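Local coordinates for protein mnemiopsin 1 (Mnemiopsis leidyi, PDB 5VP3) that emits light in a bioluminescent reaction triggered by calcium, as a ctenophore photoprotein built of EF-hands, at residues 61-64 / 65-69; 83-87 / 88-92; 98-101 / 102-105; 113-117 / 118-122. All coordinates share one frame; numbering follows the deposited sequence. Where two conformers were deposited one is given.

Interaction 1: 61-64 / 65-69; sequences DRMR and QLVNA
The side-chain amide of Gln65 meets the carboxylate of Asp61 with the two planes 61° apart. Gln65 NE2 donates to Asp61 OD2 at 3.2 Å. It comes in from above the carboxylate plane, while OD2 stays close to the plane of the amide. The other carboxylate oxygen lies at the edge of the Arg64 guanidinium, in its plane. Arg64 grips it side-on, with NE and NH2 both 3.1 Å from Asp61 OD1 and both on one face of the carboxylate. Asp61 is therefore shared between residues three and four places further on. Its CG lies anti to the backbone N (chi1 -179°), which sends the carboxylate along the helix toward them. This is the last part of helix 53-66, the helix that leaves the EF-hand loop whose metal ligands include Asp44 and Glu55. The backbone tightens here: Leu66 N bonds to Met63 O at 3.0 Å, from well above the carbonyl plane, and its bond to Arg62 O is weak. Arg64 O takes a weak bond from Val67 N and one from a water, which also accepts from Ala69 N at 2.8 Å. On the buried side, Met63 bends so that its CE reaches Val67 CG1 at 3.6 Å. Helix 123-135 packs against both side chains. Arg62 NH1 forms a salt bridge with Asp156.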
loop_
_atom_site.group_PDB
_atom_site.type_symbol
_atom_site.label_atom_id
_atom_site.label_comp_id
_atom_site.label_asym_id
_atom_site.label_seq_id
_atom_site.Cartn_x
_atom_site.Cartn_y
_atom_site.Cartn_z
ATOM N N ASP A 61 -12.190 4.796 -1.399
ATOM C CA ASP A 61 -13.482 5.451 -1.519
ATOM C C ASP A 61 -14.176 5.513 -0.163
ATOM O O ASP A 61 -14.856 6.501 0.135
ATOM C CB ASP A 61 -14.347 4.752 -2.577
ATOM C CG ASP A 61 -15.693 5.425 -2.761
ATOM O OD1 ASP A 61 -15.747 6.524 -3.376
ATOM O OD2 ASP A 61 -16.684 4.862 -2.253
ATOM N N ARG A 62 -14.015 4.484 0.684
ATOM C CA ARG A 62 -14.567 4.582 2.044
ATOM C C ARG A 62 -13.823 5.633 2.873
ATOM O O ARG A 62 -14.423 6.343 3.692
ATOM C CB ARG A 62 -14.515 3.216 2.735
ATOM C CG ARG A 62 -15.690 2.316 2.370
ATOM C CD ARG A 62 -15.673 1.023 3.173
ATOM N NE ARG A 62 -15.770 1.266 4.616
ATOM C CZ ARG A 62 -15.624 0.323 5.546
ATOM N NH1 ARG A 62 -15.366 -0.934 5.194
ATOM N NH2 ARG A 62 -15.734 0.635 6.833
ATOM N N MET A 63 -12.520 5.762 2.660
ATOM C CA MET A 63 -11.771 6.813 3.330
ATOM C C MET A 63 -12.378 8.164 2.984
ATOM O O MET A 63 -12.708 8.954 3.876
ATOM C CB MET A 63 -10.297 6.713 2.914
ATOM C CG MET A 63 -9.360 7.682 3.572
ATOM S SD MET A 63 -9.260 7.277 5.320
ATOM C CE MET A 63 -9.367 8.906 6.039
ATOM N N ARG A 64 -12.620 8.398 1.684
ATOM C CA ARG A 64 -13.230 9.640 1.200
ATOM C C ARG A 64 -14.541 9.937 1.914
ATOM O O ARG A 64 -14.825 11.092 2.258
ATOM C CB ARG A 64 -13.464 9.522 -0.314
ATOM C CG ARG A 64 -14.189 10.677 -0.958
ATOM C CD ARG A 64 -14.414 10.441 -2.443
ATOM N NE ARG A 64 -15.483 9.492 -2.704
ATOM C CZ ARG A 64 -16.781 9.796 -2.706
ATOM N NH1 ARG A 64 -17.188 11.032 -2.490
ATOM N NH2 ARG A 64 -17.677 8.844 -2.934
ATOM N N GLN A 65 -15.350 8.903 2.162
ATOM C CA GLN A 65 -16.655 9.124 2.769
ATOM C C GLN A 65 -16.536 9.661 4.179
ATOM O O GLN A 65 -17.395 10.426 4.614
ATOM C CB GLN A 65 -17.441 7.828 2.802
ATOM C CG GLN A 65 -17.806 7.263 1.420
ATOM C CD GLN A 65 -18.484 5.905 1.504
ATOM O OE1 GLN A 65 -19.348 5.692 2.367
ATOM N NE2 GLN A 65 -18.091 4.963 0.611
ATOM N N LEU A 66 -15.480 9.273 4.901
ATOM C CA LEU A 66 -15.348 9.568 6.321
ATOM C C LEU A 66 -14.687 10.900 6.604
ATOM O O LEU A 66 -14.572 11.270 7.761
ATOM C CB LEU A 66 -14.548 8.492 7.014
ATOM C CG LEU A 66 -15.284 7.172 7.092
ATOM C CD1 LEU A 66 -14.308 6.132 7.423
ATOM C CD2 LEU A 66 -16.354 7.202 8.141
ATOM N N VAL A 67 -14.233 11.618 5.591
ATOM C CA VAL A 67 -13.589 12.900 5.781
ATOM C C VAL A 67 -14.236 13.855 4.798
ATOM O O VAL A 67 -15.138 13.471 4.061
ATOM C CB VAL A 67 -12.059 12.836 5.567
ATOM C CG1 VAL A 67 -11.424 11.792 6.494
ATOM C CG2 VAL A 67 -11.714 12.528 4.118
ATOM N N ASN A 68 -13.752 15.094 4.767
ATOM C CA ASN A 68 -14.222 16.076 3.790
ATOM C C ASN A 68 -12.993 16.652 3.096
ATOM O O ASN A 68 -12.579 17.796 3.315
ATOM C CB ASN A 68 -15.095 17.132 4.451
ATOM C CG ASN A 68 -16.476 16.597 4.781
ATOM O OD1 ASN A 68 -17.237 16.224 3.881
ATOM N ND2 ASN A 68 -16.799 16.533 6.062
ATOM N N ALA A 69 -12.418 15.845 2.215
ATOM C CA ALA A 69 -11.192 16.205 1.532
ATOM C C ALA A 69 -11.530 16.976 0.279
ATOM O O ALA A 69 -12.643 16.909 -0.244
ATOM C CB ALA A 69 -10.389 14.948 1.188
HETATM O O HOH W 1 -13.710 13.515 1.245
#

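Interaction 2: 83-87 / 88-92; sequences TFFFH and KGVDP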
loop_
_atom_site.group_PDB
_atom_site.type_symbol
_atom_site.label_atom_id
_atom_site.label_comp_id
_atom_site.label_asym_id
_atom_site.label_seq_id
_atom_site.Cartn_x
_atom_site.Cartn_y
_atom_site.Cartn_z
ATOM N N THR A 83 -1.824 3.547 -9.103
ATOM C CA THR A 83 -0.445 3.287 -9.488
ATOM C C THR A 83 0.154 2.231 -8.584
ATOM O O THR A 83 0.826 1.299 -9.048
ATOM C CB THR A 83 0.372 4.575 -9.399
ATOM O OG1 THR A 83 -0.159 5.559 -10.287
ATOM C CG2 THR A 83 1.831 4.312 -9.744
ATOM N N PHE A 84 -0.072 2.375 -7.279
ATOM C CA PHE A 84 0.468 1.437 -6.309
ATOM C C PHE A 84 0.013 0.021 -6.617
ATOM O O PHE A 84 0.836 -0.898 -6.705
ATOM C CB PHE A 84 0.048 1.845 -4.895
ATOM C CG PHE A 84 0.743 1.064 -3.801
ATOM C CD1 PHE A 84 2.059 1.311 -3.488
ATOM C CD2 PHE A 84 0.053 0.117 -3.072
ATOM C CE1 PHE A 84 2.678 0.626 -2.471
ATOM C CE2 PHE A 84 0.654 -0.584 -2.047
ATOM C CZ PHE A 84 1.969 -0.344 -1.739
ATOM N N PHE A 85 -1.285 -0.184 -6.826
ATOM C CA PHE A 85 -1.726 -1.567 -6.975
ATOM C C PHE A 85 -1.425 -2.115 -8.363
ATOM O O PHE A 85 -1.123 -3.301 -8.500
ATOM C CB PHE A 85 -3.203 -1.703 -6.565
ATOM C CG PHE A 85 -3.362 -1.783 -5.076
ATOM C CD1 PHE A 85 -3.215 -2.998 -4.435
ATOM C CD2 PHE A 85 -3.531 -0.641 -4.321
ATOM C CE1 PHE A 85 -3.301 -3.092 -3.064
ATOM C CE2 PHE A 85 -3.631 -0.721 -2.938
ATOM C CZ PHE A 85 -3.496 -1.963 -2.311
ATOM N N PHE A 86 -1.386 -1.268 -9.383
ATOM C CA PHE A 86 -0.854 -1.700 -10.673
ATOM C C PHE A 86 0.564 -2.230 -10.529
ATOM O O PHE A 86 0.928 -3.258 -11.115
ATOM C CB PHE A 86 -0.886 -0.521 -11.653
ATOM C CG PHE A 86 -0.507 -0.868 -13.057
ATOM C CD1 PHE A 86 -1.029 -1.989 -13.687
ATOM C CD2 PHE A 86 0.335 -0.020 -13.778
ATOM C CE1 PHE A 86 -0.688 -2.280 -15.001
ATOM C CE2 PHE A 86 0.670 -0.292 -15.080
ATOM C CZ PHE A 86 0.172 -1.434 -15.695
ATOM N N HIS A 87 1.398 -1.529 -9.777
ATOM C CA HIS A 87 2.762 -2.006 -9.615
ATOM C C HIS A 87 2.853 -3.190 -8.656
ATOM O O HIS A 87 3.863 -3.917 -8.680
ATOM C CB HIS A 87 3.643 -0.849 -9.164
ATOM C CG HIS A 87 4.041 0.055 -10.282
ATOM N ND1 HIS A 87 5.341 0.148 -10.729
ATOM C CD2 HIS A 87 3.308 0.881 -11.067
ATOM C CE1 HIS A 87 5.391 1.004 -11.740
ATOM N NE2 HIS A 87 4.174 1.469 -11.955
ATOM N N LYS A 88 1.812 -3.410 -7.833
ATOM C CA LYS A 88 1.660 -4.638 -7.054
ATOM C C LYS A 88 1.093 -5.781 -7.867
ATOM O O LYS A 88 0.842 -6.830 -7.293
ATOM C CB LYS A 88 0.715 -4.434 -5.860
ATOM C CG LYS A 88 1.279 -3.633 -4.662
ATOM C CD LYS A 88 1.951 -4.503 -3.656
ATOM C CE LYS A 88 1.703 -3.999 -2.239
ATOM N NZ LYS A 88 2.799 -4.410 -1.344
ATOM N N GLY A 89 0.851 -5.601 -9.162
ATOM C CA GLY A 89 0.420 -6.687 -10.029
ATOM C C GLY A 89 -1.050 -6.710 -10.377
ATOM O O GLY A 89 -1.465 -7.591 -11.135
ATOM N N VAL A 90 -1.852 -5.777 -9.865
ATOM C CA VAL A 90 -3.277 -5.760 -10.181
ATOM C C VAL A 90 -3.458 -5.125 -11.543
ATOM O O VAL A 90 -3.543 -3.898 -11.673
ATOM C CB VAL A 90 -4.099 -5.024 -9.113
ATOM C CG1 VAL A 90 -5.594 -5.171 -9.381
ATOM C CG2 VAL A 90 -3.776 -5.596 -7.752
ATOM N N ASP A 91 -3.472 -5.954 -12.570
ATOM C CA ASP A 91 -3.790 -5.476 -13.908
ATOM C C ASP A 91 -5.188 -4.863 -13.941
ATOM O O ASP A 91 -6.132 -5.458 -13.411
ATOM C CB ASP A 91 -3.714 -6.630 -14.893
ATOM C CG ASP A 91 -3.658 -6.148 -16.299
ATOM O OD1 ASP A 91 -2.568 -5.671 -16.675
ATOM O OD2 ASP A 91 -4.711 -6.190 -16.982
ATOM N N PRO A 92 -5.374 -3.689 -14.548
ATOM C CA PRO A 92 -6.722 -3.073 -14.519
ATOM C C PRO A 92 -7.732 -3.841 -15.336
ATOM O O PRO A 92 -8.944 -3.615 -15.182
ATOM C CB PRO A 92 -6.498 -1.654 -15.083
ATOM C CG PRO A 92 -5.236 -1.771 -15.940
ATOM C CD PRO A 92 -4.399 -2.913 -15.330
#
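Lys88 turns its CG beside the backbone N (chi1 -74°) and bends again at chi2 and chi3, while Phe84 swings its ring anti to the backbone N (chi1 -171°). The two side chains then run side by side in the same direction. They sit at a Schellman motif that ends helix 71-87. Gly89 leaves the helix with a positive phi of 103°. Val90 N bonds back to Phe85 O at 2.9 Å, and Gly89 N to Phe86 O at 3.1 Å. Lys88 CG lies over one face of the Phe84 ring, and Lys88 CE reaches the rim, 3.6 Å from Phe84 CE2. This buried methylene contact carries the amine on to Asn105 OD1 and Trp190 O. Phe85 turns one ring face to Phe84 CD2, and Val90 CG2 approaches the ring edge, 4.1 Å from Phe85 CB. Met53 of helix 53-66 packs on both Phe85 and Val90, so the turn is tied to the neighbouring EF-hand helix. The Phe86 side chain starts away from the loop, but its ring comes back to it. Pro92 CD lies obliquely 3.8 Å from Phe86 CE1, and Val90 O sits in the ring plane at the edge, 3.7 Å from Phe86 CD1.

Interaction 3: 98-101 / 102-105; sequences REDW and VEAN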
loop_
_atom_site.group_PDB
_atom_site.type_symbol
_atom_site.label_atom_id
_atom_site.label_comp_id
_atom_site.label_asym_id
_atom_site.label_seq_id
_atom_site.Cartn_x
_atom_site.Cartn_y
_atom_site.Cartn_z
ATOM N N ARG A 98 -5.004 -15.104 -6.671
ATOM C CA ARG A 98 -4.483 -15.373 -5.330
ATOM C C ARG A 98 -3.118 -16.046 -5.386
ATOM O O ARG A 98 -2.210 -15.706 -4.617
ATOM C CB ARG A 98 -5.487 -16.246 -4.574
ATOM C CG ARG A 98 -5.396 -16.216 -3.057
ATOM C CD ARG A 98 -6.638 -16.852 -2.454
ATOM N NE ARG A 98 -6.671 -16.717 -1.009
ATOM C CZ ARG A 98 -5.888 -17.408 -0.193
ATOM N NH1 ARG A 98 -5.013 -18.288 -0.690
ATOM N NH2 ARG A 98 -5.963 -17.202 1.114
ATOM N N GLU A 99 -2.946 -16.995 -6.304
ATOM C CA GLU A 99 -1.738 -17.818 -6.343
ATOM C C GLU A 99 -0.508 -17.042 -6.792
ATOM O O GLU A 99 0.623 -17.509 -6.582
ATOM C CB GLU A 99 -1.968 -19.030 -7.265
ATOM C CG GLU A 99 -2.624 -18.667 -8.593
ATOM C CD GLU A 99 -4.160 -18.907 -8.649
ATOM O OE1 GLU A 99 -4.927 -18.631 -7.668
ATOM O OE2 GLU A 99 -4.596 -19.370 -9.725
ATOM N N ASP A 100 -0.693 -15.856 -7.351
ATOM C CA ASP A 100 0.395 -14.966 -7.716
ATOM C C ASP A 100 0.593 -13.814 -6.734
ATOM O O ASP A 100 1.448 -12.945 -6.964
ATOM C CB ASP A 100 0.133 -14.381 -9.099
ATOM C CG ASP A 100 0.314 -15.405 -10.219
ATOM O OD1 ASP A 100 1.196 -16.266 -10.090
ATOM O OD2 ASP A 100 -0.426 -15.310 -11.222
ATOM N N TRP A 101 -0.189 -13.758 -5.667
ATOM C CA TRP A 101 -0.185 -12.552 -4.839
ATOM C C TRP A 101 1.116 -12.405 -4.079
ATOM O O TRP A 101 1.687 -11.312 -4.034
ATOM C CB TRP A 101 -1.354 -12.579 -3.879
ATOM C CG TRP A 101 -1.421 -11.443 -2.844
ATOM C CD1 TRP A 101 -1.417 -11.594 -1.503
ATOM C CD2 TRP A 101 -1.579 -10.035 -3.084
ATOM N NE1 TRP A 101 -1.553 -10.380 -0.879
ATOM C CE2 TRP A 101 -1.658 -9.405 -1.828
ATOM C CE3 TRP A 101 -1.655 -9.247 -4.231
ATOM C CZ2 TRP A 101 -1.809 -8.028 -1.686
ATOM C CZ3 TRP A 101 -1.791 -7.869 -4.083
ATOM C CH2 TRP A 101 -1.878 -7.277 -2.819
ATOM N N VAL A 102 1.585 -13.480 -3.434
ATOM C CA VAL A 102 2.834 -13.395 -2.664
ATOM C C VAL A 102 3.963 -12.958 -3.569
ATOM O O VAL A 102 4.753 -12.061 -3.234
ATOM C CB VAL A 102 3.165 -14.747 -1.997
ATOM C CG1 VAL A 102 4.496 -14.673 -1.257
ATOM C CG2 VAL A 102 2.046 -15.182 -1.043
ATOM N N GLU A 103 4.047 -13.585 -4.737
ATOM C CA GLU A 103 5.113 -13.270 -5.670
ATOM C C GLU A 103 5.006 -11.831 -6.149
ATOM O O GLU A 103 6.021 -11.126 -6.253
ATOM C CB GLU A 103 5.048 -14.217 -6.868
ATOM C CG GLU A 103 6.177 -13.954 -7.845
ATOM C CD GLU A 103 6.219 -14.919 -9.022
ATOM O OE1 GLU A 103 5.350 -15.819 -9.126
ATOM O OE2 GLU A 103 7.126 -14.735 -9.855
ATOM N N ALA A 104 3.784 -11.383 -6.455
ATOM C CA ALA A 104 3.588 -9.996 -6.883
ATOM C C ALA A 104 4.101 -9.034 -5.818
ATOM O O ALA A 104 4.771 -8.044 -6.135
ATOM C CB ALA A 104 2.107 -9.739 -7.171
ATOM N N ASN A 105 3.863 -9.354 -4.535
ATOM C CA ASN A 105 4.345 -8.498 -3.457
ATOM C C ASN A 105 5.849 -8.494 -3.363
ATOM O O ASN A 105 6.445 -7.448 -3.109
ATOM C CB ASN A 105 3.744 -8.929 -2.139
ATOM C CG ASN A 105 2.448 -8.234 -1.878
ATOM O OD1 ASN A 105 2.418 -7.125 -1.346
ATOM N ND2 ASN A 105 1.361 -8.867 -2.261
HETATM O O HOH W 2 0.292 -16.108 -3.892
HETATM O O HOH W 3 2.732 -16.173 -5.226
HETATM O O HOH W 4 3.353 -17.076 -8.202
#
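Asp100 O accepts from Ala104 N at 2.9 Å, and Trp101 O from Asn105 N at 3.0 Å, the first regular bonds of helix 101-117. For the two carbonyls before these, water takes the place of the direct bond to the residue four on. One water donates to Arg98 O and accepts from Val102 N; another links Glu99 O to Glu103 N in the same way. The chain thus enters the helix through a hydrated turn just after strand 96-97, which pairs with strand 50-51. This topology is consistent with a second EF-hand beside the first, its exiting helix beginning here.

Among the side chains, Asn105 stands almost upright on the indole of Trp101, with the planes 84° apart. Its ND2 lies over the centre of one ring face, 3.1 Å above the plane. The same nitrogen donates to Trp101 O at 3.0 Å, on the face of that carbonyl opposite the backbone donor Asn105 N. Its second N-H points at the indole, an amide-aromatic contact. OD1 is held by its hydrogen bond to Lys88, which fixes the rotation of the buried amide. Phe40 meets the indole edge-to-face.

On the outer side, Asp100 OD1 and Glu103 OE1 come within 4.3 Å, and Tyr11 holds Glu103 OE2. Two carboxylates so near would be expected to raise each other's proton affinity, although water between them may soften the repulsion.

Interaction 4: 113-117 / 118-122; sequences RERER and RGEPS
Arg118 lays its side chain across that of Glu114, one helical turn earlier. Arg118 NE donates to Glu114 OE2 at 2.6 Å in a nearly straight salt bridge, with an N-H...O angle of 173°. The oxygen uses its anti lone pair and lies at the guanidinium edge, in the plane of the group. The Glu114 chain bends at chi2 (62°), which brings OE2 round to this edge; OE1 is left to bond Asn19. The aliphatic part of Arg118 runs over the backbone, with Arg118 CG 3.4 Å from Glu114 O. Tyr13 and Val17 touch both side chains of the pair.

The Arg115 side chain crosses that of Glu120 at about a right angle, and Arg115 CG is 3.7 Å from Glu120 OE1. Further out, Arg115 CD comes to 3.3 Å from Pro121 O. The charged end goes elsewhere: NH1 forms a salt bridge with Glu112, and the guanidinium makes a cation-pi contact with Tyr13.

The backbone closes the helix at the same place. Glu120 N bonds to Arg115 O at 3.0 Å, and Gly119 N to Glu116 O, also at 3.0 Å. Gly119 has a positive phi of 69°. Ser122 then caps the next helix, its OG bonded to Ala125 N. A Schellman motif followed by a serine N-cap thus makes the short link from helix 101-117 to helix 123-135.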
loop_
_atom_site.group_PDB
_atom_site.type_symbol
_atom_site.label_atom_id
_atom_site.label_comp_id
_atom_site.label_asym_id
_atom_site.label_seq_id
_atom_site.Cartn_x
_atom_site.Cartn_y
_atom_site.Cartn_z
ATOM N N ARG A 113 13.313 -1.327 -3.985
ATOM C CA ARG A 113 14.743 -1.243 -3.666
ATOM C C ARG A 113 15.565 -0.723 -4.852
ATOM O O ARG A 113 16.531 0.031 -4.671
ATOM C CB ARG A 113 15.265 -2.611 -3.211
ATOM C CG ARG A 113 14.779 -2.982 -1.769
ATOM C CD ARG A 113 15.419 -4.267 -1.250
ATOM N NE ARG A 113 15.113 -5.448 -2.074
ATOM C CZ ARG A 113 14.185 -6.369 -1.786
ATOM N NH1 ARG A 113 13.433 -6.283 -0.688
ATOM N NH2 ARG A 113 14.008 -7.402 -2.599
ATOM N N GLU A 114 15.199 -1.121 -6.073
ATOM C CA GLU A 114 15.922 -0.686 -7.276
ATOM C C GLU A 114 15.724 0.807 -7.482
ATOM O O GLU A 114 16.678 1.554 -7.705
ATOM C CB GLU A 114 15.407 -1.501 -8.473
ATOM C CG GLU A 114 16.091 -1.278 -9.818
ATOM C CD GLU A 114 17.573 -1.643 -9.796
ATOM O OE1 GLU A 114 17.940 -2.581 -9.068
ATOM O OE2 GLU A 114 18.367 -0.987 -10.498
ATOM N N ARG A 115 14.509 1.247 -7.316
ATOM C CA ARG A 115 14.192 2.642 -7.328
ATOM C C ARG A 115 14.983 3.430 -6.304
ATOM O O ARG A 115 15.470 4.449 -6.607
ATOM C CB ARG A 115 12.723 2.862 -7.103
ATOM C CG ARG A 115 11.829 2.776 -8.307
ATOM C CD ARG A 115 10.361 2.881 -7.928
ATOM N NE ARG A 115 9.658 2.034 -8.802
ATOM C CZ ARG A 115 8.968 0.993 -8.470
ATOM N NH1 ARG A 115 8.746 0.674 -7.258
ATOM N NH2 ARG A 115 8.468 0.310 -9.427
ATOM N N GLU A 116 15.088 2.938 -5.099
ATOM C CA GLU A 116 15.827 3.612 -4.083
ATOM C C GLU A 116 17.252 3.799 -4.506
ATOM O O GLU A 116 17.768 4.855 -4.456
ATOM C CB GLU A 116 15.846 2.855 -2.775
ATOM C CG GLU A 116 14.629 2.962 -1.954
ATOM C CD GLU A 116 14.656 2.031 -0.789
ATOM O OE1 GLU A 116 15.278 1.011 -0.861
ATOM O OE2 GLU A 116 14.042 2.317 0.183
ATOM N N ARG A 117 17.860 2.726 -4.922
ATOM C CA ARG A 117 19.228 2.756 -5.320
ATOM C C ARG A 117 19.442 3.714 -6.476
ATOM O O ARG A 117 20.444 4.296 -6.589
ATOM C CB ARG A 117 19.756 1.353 -5.588
ATOM C CG ARG A 117 19.894 0.952 -7.013
ATOM C CD ARG A 117 20.760 -0.253 -7.188
ATOM N NE ARG A 117 22.136 0.058 -7.100
ATOM C CZ ARG A 117 23.083 -0.846 -7.063
ATOM N NH1 ARG A 117 22.785 -2.106 -7.103
ATOM N NH2 ARG A 117 24.331 -0.481 -6.990
ATOM N N ARG A 118 18.439 3.913 -7.281
ATOM C CA ARG A 118 18.547 4.761 -8.427
ATOM C C ARG A 118 18.054 6.153 -8.205
ATOM O O ARG A 118 18.053 6.917 -9.096
ATOM C CB ARG A 118 17.813 4.165 -9.571
ATOM C CG ARG A 118 18.514 3.033 -10.208
ATOM C CD ARG A 118 17.686 2.385 -11.267
ATOM N NE ARG A 118 18.446 1.303 -11.810
ATOM C CZ ARG A 118 19.233 1.414 -12.856
ATOM N NH1 ARG A 118 19.309 2.531 -13.486
ATOM N NH2 ARG A 118 19.918 0.399 -13.281
ATOM N N GLY A 119 17.660 6.478 -6.998
ATOM C CA GLY A 119 17.189 7.818 -6.708
ATOM C C GLY A 119 15.871 8.150 -7.348
ATOM O O GLY A 119 15.532 9.329 -7.480
ATOM N N GLU A 120 15.137 7.152 -7.777
ATOM C CA GLU A 120 13.815 7.352 -8.340
ATOM C C GLU A 120 12.774 7.373 -7.229
ATOM O O GLU A 120 13.011 6.860 -6.140
ATOM C CB GLU A 120 13.510 6.245 -9.355
ATOM C CG GLU A 120 14.362 6.354 -10.648
ATOM C CD GLU A 120 14.346 5.080 -11.483
ATOM O OE1 GLU A 120 13.466 4.221 -11.234
ATOM O OE2 GLU A 120 15.204 4.937 -12.391
ATOM N N PRO A 121 11.599 7.953 -7.471
ATOM C CA PRO A 121 10.620 8.121 -6.376
ATOM C C PRO A 121 10.009 6.798 -5.932
ATOM O O PRO A 121 9.692 5.935 -6.755
ATOM C CB PRO A 121 9.550 9.035 -6.991
ATOM C CG PRO A 121 10.229 9.703 -8.141
ATOM C CD PRO A 121 11.201 8.684 -8.686
ATOM N N SER A 122 9.853 6.653 -4.621
ATOM C CA SER A 122 9.227 5.470 -4.030
ATOM C C SER A 122 7.725 5.498 -4.269
ATOM O O SER A 122 7.071 6.533 -4.102
ATOM C CB SER A 122 9.475 5.412 -2.526
ATOM O OG SER A 122 8.534 4.549 -1.863
#

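How the interactions relate
All four contacts are local, and three lie where a helix runs out into a loop. Interaction 3 marks a helix start: it is buried, with an amide on an indole and a water-bridged backbone. Interactions 2 and 4 share the Schellman motif, but the first is packed with aromatic rings nearer the chain centre and the second is charged and largely exposed. Interaction 1 is mixed, with a polar outer side and an apolar inner one. Interactions 3 and 4 sit at the two ends of helix 101-117. Interaction 2 touches both: Ala104 CB packs on Lys88 O, and Arg115 NH2 lies near His87 ND1. Interaction 1 stands apart, across the chain centre from 3 and 4.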